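Local coordinates for cell wall surface anchor protein (Streptococcus agalactiae, PDB 4Z1P) that probably serves as a cell-wall-anchored adhesin of the antigen I/II family, attaching the bacterium to other surfaces, at residues 208-213 against 297-302; 243-248 against 261-266; 247-252 against 288-293. All blocks are in the same frame, centred on the assembly; numbering follows the deposited sequence. Where two conformers were deposited one is given.

Interaction 1 (208-213 against 297-302)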
ATOM      1  N   LYS A 208     -20.300 -19.661   5.206  1.00 20.43           N
ATOM      2  CA  LYS A 208     -19.171 -19.146   5.938  1.00 17.02           C
ATOM      3  C   LYS A 208     -18.334 -18.218   5.007  1.00 18.84           C
ATOM      4  O   LYS A 208     -17.847 -18.668   3.973  1.00 17.25           O
ATOM      5  CB  LYS A 208     -18.305 -20.288   6.435  1.00 17.69           C
ATOM      6  CG  LYS A 208     -17.083 -19.786   7.198  1.00 19.24           C
ATOM      7  CD  LYS A 208     -16.200 -20.931   7.630  1.00 20.68           C
ATOM      8  CE  LYS A 208     -15.059 -20.399   8.481  1.00 24.10           C
ATOM      9  NZ  LYS A 208     -13.967 -21.405   8.571  1.00 25.70           N
ATOM     10  N   LEU A 209     -18.234 -16.945   5.384  1.00 18.34           N
ATOM     11  CA  LEU A 209     -17.386 -15.978   4.707  1.00 18.72           C
ATOM     12  C   LEU A 209     -16.145 -15.783   5.536  1.00 19.30           C
ATOM     13  O   LEU A 209     -16.220 -15.278   6.641  1.00 22.10           O
ATOM     14  CB  LEU A 209     -18.126 -14.706   4.525  1.00 19.17           C
ATOM     15  CG  LEU A 209     -19.462 -14.898   3.791  1.00 18.96           C
ATOM     16  CD1 LEU A 209     -20.119 -13.565   3.609  1.00 21.99           C
ATOM     17  CD2 LEU A 209     -19.388 -15.637   2.423  1.00 19.22           C
ATOM     18  N   GLU A 210     -15.007 -16.269   5.032  1.00 21.80           N
ATOM     19  CA  GLU A 210     -13.734 -16.196   5.749  1.00 20.40           C
ATOM     20  C   GLU A 210     -13.103 -14.872   5.363  1.00 21.26           C
ATOM     21  O   GLU A 210     -12.573 -14.701   4.248  1.00 20.93           O
ATOM     22  CB  GLU A 210     -12.789 -17.353   5.379  1.00 23.59           C
ATOM     23  CG  GLU A 210     -13.302 -18.723   5.750  1.00 31.83           C
ATOM     24  CD  GLU A 210     -12.431 -19.868   5.176  1.00 38.10           C
ATOM     25  OE1 GLU A 210     -13.053 -20.854   4.710  1.00 42.67           O
ATOM     26  OE2 GLU A 210     -11.164 -19.744   5.185  1.00 36.86           O
ATOM     27  N   GLY A 211     -13.175 -13.912   6.265  1.00 19.31           N
ATOM     28  CA  GLY A 211     -12.505 -12.621   6.030  1.00 19.42           C
ATOM     29  C   GLY A 211     -11.004 -12.677   5.948  1.00 19.02           C
ATOM     30  O   GLY A 211     -10.345 -13.609   6.431  1.00 17.95           O
ATOM     31  N   TRP A 212     -10.430 -11.638   5.351  1.00 19.24           N
ATOM     32  CA  TRP A 212      -8.952 -11.593   5.283  1.00 19.92           C
ATOM     33  C   TRP A 212      -8.395 -11.160   6.604  1.00 18.46           C
ATOM     34  O   TRP A 212      -8.998 -10.302   7.297  1.00 19.53           O
ATOM     35  CB  TRP A 212      -8.532 -10.558   4.258  1.00 20.88           C
ATOM     36  CG  TRP A 212      -7.084 -10.461   4.039  1.00 21.61           C
ATOM     37  CD1 TRP A 212      -6.242 -11.462   3.675  1.00 23.16           C
ATOM     38  CD2 TRP A 212      -6.313  -9.261   4.059  1.00 21.39           C
ATOM     39  NE1 TRP A 212      -4.952 -10.963   3.499  1.00 23.19           N
ATOM     40  CE2 TRP A 212      -4.980  -9.609   3.705  1.00 21.62           C
ATOM     41  CE3 TRP A 212      -6.610  -7.946   4.347  1.00 19.95           C
ATOM     42  CZ2 TRP A 212      -3.974  -8.695   3.680  1.00 20.65           C
ATOM     43  CZ3 TRP A 212      -5.600  -7.029   4.326  1.00 20.77           C
ATOM     44  CH2 TRP A 212      -4.303  -7.396   4.007  1.00 20.37           C
ATOM     45  N   VAL A 213      -7.250 -11.722   6.974  1.00 18.71           N
ATOM     46  CA  VAL A 213      -6.582 -11.268   8.163  1.00 20.61           C
ATOM     47  C   VAL A 213      -5.656 -10.070   7.818  1.00 20.55           C
ATOM     48  O   VAL A 213      -4.589 -10.231   7.124  1.00 20.28           O
ATOM     49  CB  VAL A 213      -5.790 -12.394   8.893  1.00 22.41           C
ATOM     50  CG1 VAL A 213      -5.068 -11.849  10.140  1.00 21.44           C
ATOM     51  CG2 VAL A 213      -6.695 -13.554   9.291  1.00 23.43           C
ATOM     52  N   GLY A 297      -9.072  -9.791  12.015  1.00 19.64           N
ATOM     53  CA  GLY A 297      -9.939 -10.314  11.036  1.00 18.80           C
ATOM     54  C   GLY A 297     -11.177 -10.953  11.677  1.00 18.37           C
ATOM     55  O   GLY A 297     -11.217 -11.225  12.873  1.00 17.46           O
ATOM     56  N   ALA A 298     -12.158 -11.228  10.827  1.00 19.62           N
ATOM     57  CA  ALA A 298     -13.358 -11.922  11.262  1.00 18.14           C
ATOM     58  C   ALA A 298     -13.892 -12.871  10.221  1.00 19.06           C
ATOM     59  O   ALA A 298     -13.687 -12.690   8.984  1.00 17.41           O
ATOM     60  CB  ALA A 298     -14.417 -10.912  11.626  1.00 19.35           C
ATOM     61  N   ASP A 299     -14.610 -13.893  10.729  1.00 17.34           N
ATOM     62  CA  ASP A 299     -15.429 -14.737   9.893  1.00 16.84           C
ATOM     63  C   ASP A 299     -16.914 -14.396  10.152  1.00 19.57           C
ATOM     64  O   ASP A 299     -17.277 -13.988  11.281  1.00 18.80           O
ATOM     65  CB  ASP A 299     -15.167 -16.200  10.220  1.00 19.41           C
ATOM     66  CG  ASP A 299     -13.792 -16.683   9.804  1.00 21.05           C
ATOM     67  OD1 ASP A 299     -13.192 -16.132   8.855  1.00 18.64           O
ATOM     68  OD2 ASP A 299     -13.293 -17.627  10.430  1.00 21.47           O
ATOM     69  N   ASP A 300     -17.728 -14.488   9.103  1.00 18.52           N
ATOM     70  CA  ASP A 300     -19.147 -14.186   9.162  1.00 21.80           C
ATOM     71  C   ASP A 300     -19.896 -15.442   8.694  1.00 23.38           C
ATOM     72  O   ASP A 300     -19.536 -16.061   7.665  1.00 24.37           O
ATOM     73  CB  ASP A 300     -19.478 -13.020   8.241  1.00 23.11           C
ATOM     74  CG  ASP A 300     -20.918 -12.547   8.362  1.00 27.79           C
ATOM     75  OD1 ASP A 300     -21.598 -12.897   9.349  1.00 28.15           O
ATOM     76  OD2 ASP A 300     -21.364 -11.808   7.446  1.00 29.90           O
ATOM     77  N   PHE A 301     -20.914 -15.824   9.452  1.00 20.41           N
ATOM     78  CA  PHE A 301     -21.668 -17.036   9.217  1.00 18.82           C
ATOM     79  C   PHE A 301     -23.095 -16.559   8.956  1.00 21.12           C
ATOM     80  O   PHE A 301     -23.669 -15.916   9.818  1.00 23.11           O
ATOM     81  CB  PHE A 301     -21.635 -17.878  10.449  1.00 19.42           C
ATOM     82  CG  PHE A 301     -20.300 -18.465  10.743  1.00 20.32           C
ATOM     83  CD1 PHE A 301     -19.920 -19.654  10.158  1.00 21.41           C
ATOM     84  CD2 PHE A 301     -19.373 -17.772  11.524  1.00 21.59           C
ATOM     85  CE1 PHE A 301     -18.644 -20.220  10.415  1.00 23.59           C
ATOM     86  CE2 PHE A 301     -18.131 -18.339  11.817  1.00 21.85           C
ATOM     87  CZ  PHE A 301     -17.752 -19.558  11.247  1.00 21.38           C
ATOM     88  N   ILE A 302     -23.597 -16.817   7.756  1.00 19.40           N
ATOM     89  CA  ILE A 302     -24.929 -16.435   7.336  1.00 20.64           C
ATOM     90  C   ILE A 302     -25.842 -17.660   7.271  1.00 21.16           C
ATOM     91  O   ILE A 302     -25.614 -18.569   6.505  1.00 18.30           O
ATOM     92  CB  ILE A 302     -24.898 -15.769   5.969  1.00 22.00           C
ATOM     93  CG1 ILE A 302     -24.078 -14.529   6.003  1.00 22.86           C
ATOM     94  CG2 ILE A 302     -26.287 -15.397   5.522  1.00 23.26           C
ATOM     95  CD1 ILE A 302     -23.618 -14.118   4.612  1.00 24.68           C
TER
HETATM   96  O   HOH W   1     -11.442 -19.275   9.158  1.00 47.33           O
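The ring of Phe301 receives the aliphatic chain of Lys208 at a slant, neither squarely over a face nor at an edge, with Lys208 CG 3.6 Å from Phe301 CE1. Lys208 CG is anti to its backbone N (chi1 179°), and the extended chain runs alongside the ring in the same direction, bringing CE near CZ. The second flat group, the carboxylate of Asp299, lies on the same face of the sheet. Its OD1 presses on the backbone of Glu210, 3.2 Å from Glu210 CA, and forms a salt bridge with Lys246. Its OD2 turns toward Lys208, but Lys208 NZ stays 4.3 Å from Asp299 OD2, too far apart for a salt bridge. A water links the two, donating to Asp299 OD2 at 2.8 Å and accepting weakly from Lys208 NZ. The Glu210 carboxylate is turned 72° from that of Asp299, and Lys246, which also touches Glu210, probably offsets their like charges.

Strands 204-210 and 298-306 are the two inner strands of a four-stranded antiparallel sheet, one layer of the immunoglobulin-like sandwich of antigen I/II C-terminal domains. Leu209 and Asp300 form the hydrogen-bonded pair, Leu209 N to Asp300 O at 2.8 Å and Asp300 N to Leu209 O at 3.0 Å. On their face, Leu209 CD1 meets Ile302 CD1 at 3.7 Å, and both side chains reach strand 225-230 of the facing sheet. Asp300 OD2 is hydrogen-bonded to the OH of Tyr278, on strand 277-282 of that same sheet. As strand 204-210 gives way to loop, Gly211 N makes a weak, bent bond (126°) to Ala298 O.

Interaction 2 (243-248 against 261-266)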
ATOM      1  N   VAL A 243     -20.913 -13.073  13.517  1.00 21.74           N
ATOM      2  CA  VAL A 243     -19.570 -12.567  13.177  1.00 21.93           C
ATOM      3  C   VAL A 243     -18.623 -12.792  14.333  1.00 20.64           C
ATOM      4  O   VAL A 243     -18.929 -12.413  15.492  1.00 25.13           O
ATOM      5  CB  VAL A 243     -19.626 -11.103  12.664  1.00 24.54           C
ATOM      6  CG1 VAL A 243     -20.222 -10.134  13.693  1.00 24.33           C
ATOM      7  CG2 VAL A 243     -18.244 -10.647  12.211  1.00 25.42           C
ATOM      8  N   VAL A 244     -17.470 -13.402  14.059  1.00 18.23           N
ATOM      9  CA  VAL A 244     -16.534 -13.715  15.132  0.50 18.13           C
ATOM     10  C   VAL A 244     -15.082 -13.397  14.796  1.00 20.10           C
ATOM     11  O   VAL A 244     -14.667 -13.420  13.669  1.00 18.23           O
ATOM     12  CB  VAL A 244     -16.634 -15.182  15.622  0.50 19.22           C
ATOM     13  CG1 VAL A 244     -18.071 -15.596  15.854  0.50 19.26           C
ATOM     14  CG2 VAL A 244     -15.933 -16.148  14.682  0.50 19.63           C
ATOM     15  N   ALA A 245     -14.296 -13.095  15.822  1.00 20.88           N
ATOM     16  CA  ALA A 245     -12.903 -12.698  15.632  1.00 20.36           C
ATOM     17  C   ALA A 245     -12.118 -13.914  15.253  1.00 23.47           C
ATOM     18  O   ALA A 245     -12.233 -14.990  15.912  1.00 22.71           O
ATOM     19  CB  ALA A 245     -12.340 -12.062  16.887  1.00 21.29           C
ATOM     20  N   LYS A 246     -11.352 -13.808  14.173  1.00 20.46           N
ATOM     21  CA  LYS A 246     -10.570 -14.951  13.765  1.00 21.15           C
ATOM     22  C   LYS A 246      -9.179 -14.980  14.304  1.00 21.10           C
ATOM     23  O   LYS A 246      -8.501 -16.029  14.172  1.00 19.39           O
ATOM     24  CB  LYS A 246     -10.571 -15.181  12.254  1.00 22.82           C
ATOM     25  CG  LYS A 246     -10.076 -14.075  11.398  1.00 23.67           C
ATOM     26  CD  LYS A 246     -10.403 -14.304   9.914  1.00 21.62           C
ATOM     27  CE  LYS A 246      -9.834 -15.629   9.420  1.00 22.61           C
ATOM     28  NZ  LYS A 246     -10.665 -16.076   8.286  1.00 25.19           N
ATOM     29  N   VAL A 247      -8.780 -13.865  14.929  1.00 20.57           N
ATOM     30  CA  VAL A 247      -7.517 -13.742  15.606  1.00 21.94           C
ATOM     31  C   VAL A 247      -7.721 -12.912  16.842  1.00 21.10           C
ATOM     32  O   VAL A 247      -8.724 -12.181  16.966  1.00 22.78           O
ATOM     33  CB  VAL A 247      -6.440 -13.012  14.722  1.00 23.25           C
ATOM     34  CG1 VAL A 247      -6.043 -13.900  13.548  1.00 25.35           C
ATOM     35  CG2 VAL A 247      -6.979 -11.694  14.256  1.00 23.08           C
ATOM     36  N   ALA A 248      -6.758 -12.989  17.743  1.00 21.73           N
ATOM     37  CA  ALA A 248      -6.805 -12.138  18.910  1.00 25.59           C
ATOM     38  C   ALA A 248      -6.417 -10.714  18.491  1.00 24.45           C
ATOM     39  O   ALA A 248      -5.380 -10.509  17.835  1.00 25.30           O
ATOM     40  CB  ALA A 248      -5.876 -12.638  19.962  1.00 25.05           C
ATOM     41  N   THR A 261     -14.312 -14.271  19.940  1.00 23.53           N
ATOM     42  CA  THR A 261     -15.244 -13.306  20.474  1.00 22.93           C
ATOM     43  C   THR A 261     -16.290 -12.974  19.445  1.00 23.88           C
ATOM     44  O   THR A 261     -15.993 -12.832  18.236  1.00 22.54           O
ATOM     45  CB  THR A 261     -14.459 -12.050  20.851  1.00 21.59           C
ATOM     46  OG1 THR A 261     -13.562 -12.357  21.914  1.00 23.78           O
ATOM     47  CG2 THR A 261     -15.338 -10.936  21.256  1.00 24.36           C
ATOM     48  N   ASN A 262     -17.542 -12.889  19.877  1.00 24.55           N
ATOM     49  CA  ASN A 262     -18.609 -12.419  19.010  1.00 23.71           C
ATOM     50  C   ASN A 262     -18.393 -10.911  18.834  1.00 24.53           C
ATOM     51  O   ASN A 262     -18.310 -10.205  19.846  1.00 20.76           O
ATOM     52  CB  ASN A 262     -19.996 -12.671  19.674  1.00 25.94           C
ATOM     53  CG  ASN A 262     -21.138 -12.325  18.756  1.00 27.33           C
ATOM     54  OD1 ASN A 262     -21.080 -11.375  18.014  1.00 26.11           O
ATOM     55  ND2 ASN A 262     -22.148 -13.173  18.721  1.00 32.20           N
ATOM     56  N   LEU A 263     -18.347 -10.406  17.591  1.00 21.34           N
ATOM     57  CA  LEU A 263     -18.047  -9.005  17.302  1.00 21.27           C
ATOM     58  C   LEU A 263     -19.263  -8.207  16.850  1.00 20.74           C
ATOM     59  O   LEU A 263     -19.128  -7.103  16.314  1.00 22.09           O
ATOM     60  CB  LEU A 263     -16.913  -8.897  16.254  1.00 21.01           C
ATOM     61  CG  LEU A 263     -15.592  -9.596  16.590  1.00 21.14           C
ATOM     62  CD1 LEU A 263     -14.649  -9.608  15.390  1.00 21.98           C
ATOM     63  CD2 LEU A 263     -14.888  -8.938  17.752  1.00 22.28           C
ATOM     64  N   VAL A 264     -20.463  -8.742  17.053  1.00 20.82           N
ATOM     65  CA  VAL A 264     -21.642  -8.073  16.496  1.00 22.07           C
ATOM     66  C   VAL A 264     -21.748  -6.609  16.896  1.00 21.05           C
ATOM     67  O   VAL A 264     -22.259  -5.801  16.119  1.00 19.60           O
ATOM     68  CB  VAL A 264     -22.966  -8.748  16.889  1.00 23.65           C
ATOM     69  CG1 VAL A 264     -23.150  -8.766  18.404  1.00 27.46           C
ATOM     70  CG2 VAL A 264     -24.170  -8.027  16.230  1.00 27.64           C
ATOM     71  N   GLN A 265     -21.315  -6.293  18.111  1.00 22.01           N
ATOM     72  CA  GLN A 265     -21.496  -4.932  18.668  1.00 21.40           C
ATOM     73  C   GLN A 265     -20.729  -3.863  17.846  1.00 21.55           C
ATOM     74  O   GLN A 265     -21.127  -2.687  17.817  1.00 21.93           O
ATOM     75  CB  GLN A 265     -21.109  -4.888  20.131  1.00 21.02           C
ATOM     76  CG  GLN A 265     -19.631  -5.121  20.411  1.00 23.17           C
ATOM     77  CD  GLN A 265     -19.233  -5.037  21.857  1.00 24.68           C
ATOM     78  OE1 GLN A 265     -18.740  -6.021  22.429  1.00 26.84           O
ATOM     79  NE2 GLN A 265     -19.350  -3.837  22.451  1.00 20.81           N
ATOM     80  N   TYR A 266     -19.738  -4.323  17.080  1.00 23.37           N
ATOM     81  CA  TYR A 266     -18.847  -3.452  16.297  1.00 20.76           C
ATOM     82  C   TYR A 266     -19.230  -3.455  14.831  1.00 22.51           C
ATOM     83  O   TYR A 266     -18.449  -2.985  13.945  1.00 22.33           O
ATOM     84  CB  TYR A 266     -17.442  -3.957  16.437  1.00 22.65           C
ATOM     85  CG  TYR A 266     -16.986  -4.135  17.876  1.00 22.88           C
ATOM     86  CD1 TYR A 266     -16.934  -3.064  18.785  1.00 23.40           C
ATOM     87  CD2 TYR A 266     -16.558  -5.369  18.309  1.00 25.30           C
ATOM     88  CE1 TYR A 266     -16.445  -3.243  20.082  1.00 23.68           C
ATOM     89  CE2 TYR A 266     -16.094  -5.557  19.611  1.00 25.11           C
ATOM     90  CZ  TYR A 266     -16.063  -4.507  20.486  1.00 24.32           C
ATOM     91  OH  TYR A 266     -15.565  -4.768  21.741  1.00 25.40           O
TER
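Val243 and Ala245 grip Thr261 and Leu263 through a single backbone bridge, centred on Val244 and Asn262, and an Asx turn at Asn262 shapes the loop that pairs with the strand. The two backbone bonds are Leu263 N to Val243 O and Ala245 N to Thr261 O, each 3.0 Å; the first is nearly straight at 172°, although its donor is tilted from the carbonyl plane of Val243. In this way the loop before strand 267-272 docks on strand 236-245, an outermost strand of its sheet.

The tight side is apolar. Leu263 CD1 lies against the Ala245 backbone, 3.5 Å from Ala245 N, and also meets Ala245 CB at 3.7 Å. Val243 CG1, set between its backbone N and carbonyl carbon (chi1 60°), packs on the Val264 backbone, 3.6 Å from Val264 N. Leu263 and Val243 both continue inward onto Phe282 and Ala298.

Toward solvent the fit is sparser. The exposed Val264 side chain comes no closer to Val243 CG1 than 4.4 Å, at Val264 CB. Asn262 is also exposed, and its side-chain carbonyl serves its own loop: Asn262 OD1 accepts from Val264 N at 2.9 Å, with the N-H in the plane of that carbonyl.

Interaction 3 (247-252 against 288-293)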
ATOM      1  N   VAL A 247      -8.780 -13.865  14.929  1.00 20.57           N
ATOM      2  CA  VAL A 247      -7.517 -13.742  15.606  1.00 21.94           C
ATOM      3  C   VAL A 247      -7.721 -12.912  16.842  1.00 21.10           C
ATOM      4  O   VAL A 247      -8.724 -12.181  16.966  1.00 22.78           O
ATOM      5  CB  VAL A 247      -6.440 -13.012  14.722  1.00 23.25           C
ATOM      6  CG1 VAL A 247      -6.043 -13.900  13.548  1.00 25.35           C
ATOM      7  CG2 VAL A 247      -6.979 -11.694  14.256  1.00 23.08           C
ATOM      8  N   ALA A 248      -6.758 -12.989  17.743  1.00 21.73           N
ATOM      9  CA  ALA A 248      -6.805 -12.138  18.910  1.00 25.59           C
ATOM     10  C   ALA A 248      -6.417 -10.714  18.491  1.00 24.45           C
ATOM     11  O   ALA A 248      -5.380 -10.509  17.835  1.00 25.30           O
ATOM     12  CB  ALA A 248      -5.876 -12.638  19.962  1.00 25.05           C
ATOM     13  N   ILE A 249      -7.268  -9.774  18.859  1.00 24.92           N
ATOM     14  CA  ILE A 249      -7.186  -8.394  18.414  1.00 25.60           C
ATOM     15  C   ILE A 249      -6.750  -7.518  19.580  1.00 26.42           C
ATOM     16  O   ILE A 249      -7.373  -7.532  20.651  1.00 28.53           O
ATOM     17  CB  ILE A 249      -8.543  -7.938  17.923  1.00 24.37           C
ATOM     18  CG1 ILE A 249      -9.048  -8.851  16.794  1.00 24.48           C
ATOM     19  CG2 ILE A 249      -8.480  -6.487  17.476  1.00 25.91           C
ATOM     20  CD1 ILE A 249     -10.538  -8.693  16.479  1.00 23.45           C
ATOM     21  N   THR A 250      -5.677  -6.760  19.401  1.00 26.52           N
ATOM     22  CA  THR A 250      -5.285  -5.760  20.409  1.00 25.52           C
ATOM     23  C   THR A 250      -5.604  -4.349  19.933  1.00 27.93           C
ATOM     24  O   THR A 250      -5.289  -3.954  18.771  1.00 27.58           O
ATOM     25  CB  THR A 250      -3.795  -5.936  20.765  1.00 27.43           C
ATOM     26  OG1 THR A 250      -3.607  -7.259  21.264  1.00 28.91           O
ATOM     27  CG2 THR A 250      -3.290  -4.894  21.818  1.00 28.79           C
ATOM     28  N   LEU A 251      -6.200  -3.558  20.814  1.00 26.15           N
ATOM     29  CA  LEU A 251      -6.583  -2.213  20.481  1.00 27.94           C
ATOM     30  C   LEU A 251      -5.408  -1.304  20.830  1.00 28.24           C
ATOM     31  O   LEU A 251      -4.403  -1.732  21.429  1.00 29.93           O
ATOM     32  CB  LEU A 251      -7.865  -1.779  21.224  1.00 29.37           C
ATOM     33  CG  LEU A 251      -9.110  -2.663  21.065  1.00 32.65           C
ATOM     34  CD1 LEU A 251     -10.420  -2.100  21.646  1.00 33.95           C
ATOM     35  CD2 LEU A 251      -9.322  -3.070  19.608  1.00 34.06           C
ATOM     36  N   LYS A 252      -5.556  -0.045  20.496  1.00 31.34           N
ATOM     37  CA  LYS A 252      -4.500   0.956  20.799  1.00 32.82           C
ATOM     38  C   LYS A 252      -4.270   1.211  22.310  1.00 34.45           C
ATOM     39  O   LYS A 252      -3.138   1.413  22.711  1.00 35.89           O
ATOM     40  CB  LYS A 252      -4.778   2.271  20.030  1.00 31.77           C
ATOM     41  CG  LYS A 252      -4.540   2.081  18.549  1.00 31.29           C
ATOM     42  CD  LYS A 252      -4.893   3.292  17.707  1.00 35.46           C
ATOM     43  CE  LYS A 252      -4.527   3.045  16.260  1.00 38.48           C
ATOM     44  NZ  LYS A 252      -5.097   4.118  15.392  1.00 43.03           N
ATOM     45  N   ALA A 288     -10.792   1.978  13.747  1.00 23.05           N
ATOM     46  CA  ALA A 288      -9.794   3.015  14.107  1.00 27.48           C
ATOM     47  C   ALA A 288      -9.025   2.667  15.396  1.00 31.07           C
ATOM     48  O   ALA A 288      -7.898   3.108  15.578  1.00 32.10           O
ATOM     49  CB  ALA A 288     -10.507   4.355  14.259  1.00 27.77           C
ATOM     50  N   GLN A 289      -9.632   1.871  16.289  1.00 27.98           N
ATOM     51  CA  GLN A 289      -9.001   1.536  17.552  1.00 27.32           C
ATOM     52  C   GLN A 289      -8.114   0.361  17.460  1.00 25.34           C
ATOM     53  O   GLN A 289      -7.387   0.092  18.444  1.00 27.56           O
ATOM     54  CB  GLN A 289     -10.027   1.224  18.656  1.00 30.50           C
ATOM     55  CG  GLN A 289     -10.917   2.376  19.082  1.00 35.43           C
ATOM     56  CD  GLN A 289     -12.161   1.856  19.791  1.00 38.54           C
ATOM     57  OE1 GLN A 289     -12.054   1.305  20.887  1.00 40.88           O
ATOM     58  NE2 GLN A 289     -13.329   1.996  19.159  1.00 36.08           N
ATOM     59  N   VAL A 290      -8.115  -0.377  16.345  1.00 22.62           N
ATOM     60  CA  VAL A 290      -7.177  -1.518  16.274  1.00 23.20           C
ATOM     61  C   VAL A 290      -5.724  -1.057  16.151  1.00 24.86           C
ATOM     62  O   VAL A 290      -5.419  -0.194  15.309  1.00 25.04           O
ATOM     63  CB  VAL A 290      -7.522  -2.490  15.117  1.00 24.35           C
ATOM     64  CG1 VAL A 290      -6.634  -3.765  15.187  1.00 27.41           C
ATOM     65  CG2 VAL A 290      -9.006  -2.871  15.220  1.00 23.84           C
ATOM     66  N   SER A 291      -4.846  -1.608  16.988  1.00 21.35           N
ATOM     67  CA  SER A 291      -3.431  -1.279  16.874  1.00 24.42           C
ATOM     68  C   SER A 291      -2.810  -1.706  15.560  1.00 23.58           C
ATOM     69  O   SER A 291      -3.076  -2.813  15.088  1.00 21.35           O
ATOM     70  CB  SER A 291      -2.689  -1.960  17.980  1.00 23.45           C
ATOM     71  OG  SER A 291      -1.305  -1.776  17.836  1.00 24.45           O
ATOM     72  N   ARG A 292      -1.884  -0.915  15.000  1.00 23.62           N
ATOM     73  CA  ARG A 292      -1.190  -1.349  13.775  1.00 24.77           C
ATOM     74  C   ARG A 292      -0.308  -2.558  14.019  1.00 25.44           C
ATOM     75  O   ARG A 292       0.062  -3.279  13.091  1.00 28.36           O
ATOM     76  CB  ARG A 292      -0.285  -0.239  13.211  1.00 23.37           C
ATOM     77  CG  ARG A 292      -1.126   0.864  12.646  1.00 23.02           C
ATOM     78  CD  ARG A 292      -0.278   1.788  11.839  1.00 20.67           C
ATOM     79  NE  ARG A 292      -1.055   2.888  11.365  1.00 19.74           N
ATOM     80  CZ  ARG A 292      -0.491   3.903  10.715  1.00 23.22           C
ATOM     81  NH1 ARG A 292       0.835   3.891  10.504  1.00 21.89           N
ATOM     82  NH2 ARG A 292      -1.227   4.892  10.274  1.00 23.99           N
ATOM     83  N   SER A 293       0.043  -2.770  15.280  1.00 25.63           N
ATOM     84  CA  SER A 293       0.807  -3.928  15.641  1.00 27.84           C
ATOM     85  C   SER A 293      -0.095  -5.151  15.868  1.00 27.48           C
ATOM     86  O   SER A 293       0.423  -6.177  16.249  1.00 25.23           O
ATOM     87  CB  SER A 293       1.581  -3.698  16.929  1.00 28.05           C
ATOM     88  OG  SER A 293       0.636  -3.671  18.003  1.00 29.34           O
TER
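Lys252 supplies two of the three cross-segment donors, one from its backbone and one from the tip of its side chain. Lys252 N bonds to Gln289 O at 2.8 Å, and Lys252 NZ to Ala288 O at 3.0 Å, the ammonium lying nearly along the C=O axis of Ala288. NZ gets to Ala288 O because CG is anti to the carbonyl carbon (chi1 -71°) and the rest of the chain is extended, running past Gln289 O. The third donor is Ser291 N, which reaches Thr250 O at 3.0 Å.

These bonds flank a single backbone bridge between Leu251 and Val290. They join the end of the short 249-250 hairpin strand, which pairs with 256-257, to the loop between helix 284-287 and strand 298-306. Thr250 N is also satisfied, by the hydroxyl of Ser294.

The side-chain amide of Gln289 bonds to Asp285 O through NE2, while its OE1 comes 3.9 Å from Leu251 CD1. The hydroxyls of Ser291 and Ser293 share a bond of 2.7 Å between their OG atoms. The guanidinium of Arg292 makes salt bridges with Asp221 and Asp13; Asp221 is also the long, weak ion-pair partner of Lys252 NZ. Apolar contact is limited: Ile249 CG2 meets Val290 CG1 at 4.0 Å, and Leu251 CD2 lies a little farther from Val290 CG2.

All three acceptors are peptide carbonyls, so these bonds place little demand on the side chains of 288-293, while from 247-252 they draw on the lysine chain, whose ammonium brings its charge to a neutral acceptor.

The three contacts grade from core to surface within one immunoglobulin-like domain. Interaction 1 is buried and joins inner strands of a sheet by regular antiparallel pairing. Interaction 2 is partly buried and attaches a loop to strand 236-245, the neighbour of 298-306 in that sheet. Interactions 1 and 2 therefore meet directly, with Asp299 OD1 2.6 Å from Lys246 NZ in a salt bridge. Interaction 3 continues from the same chain segment, sharing Val247 and Ala248 with interaction 2, but joins the end of a short strand to an irregular loop, with more of its residues exposed. Strand pairing flanked by carboxylates and apolar groups marks the first, backbone bonds backed by a leucine packed on an alanine the second, and a lysine reaching peptide carbonyls the third.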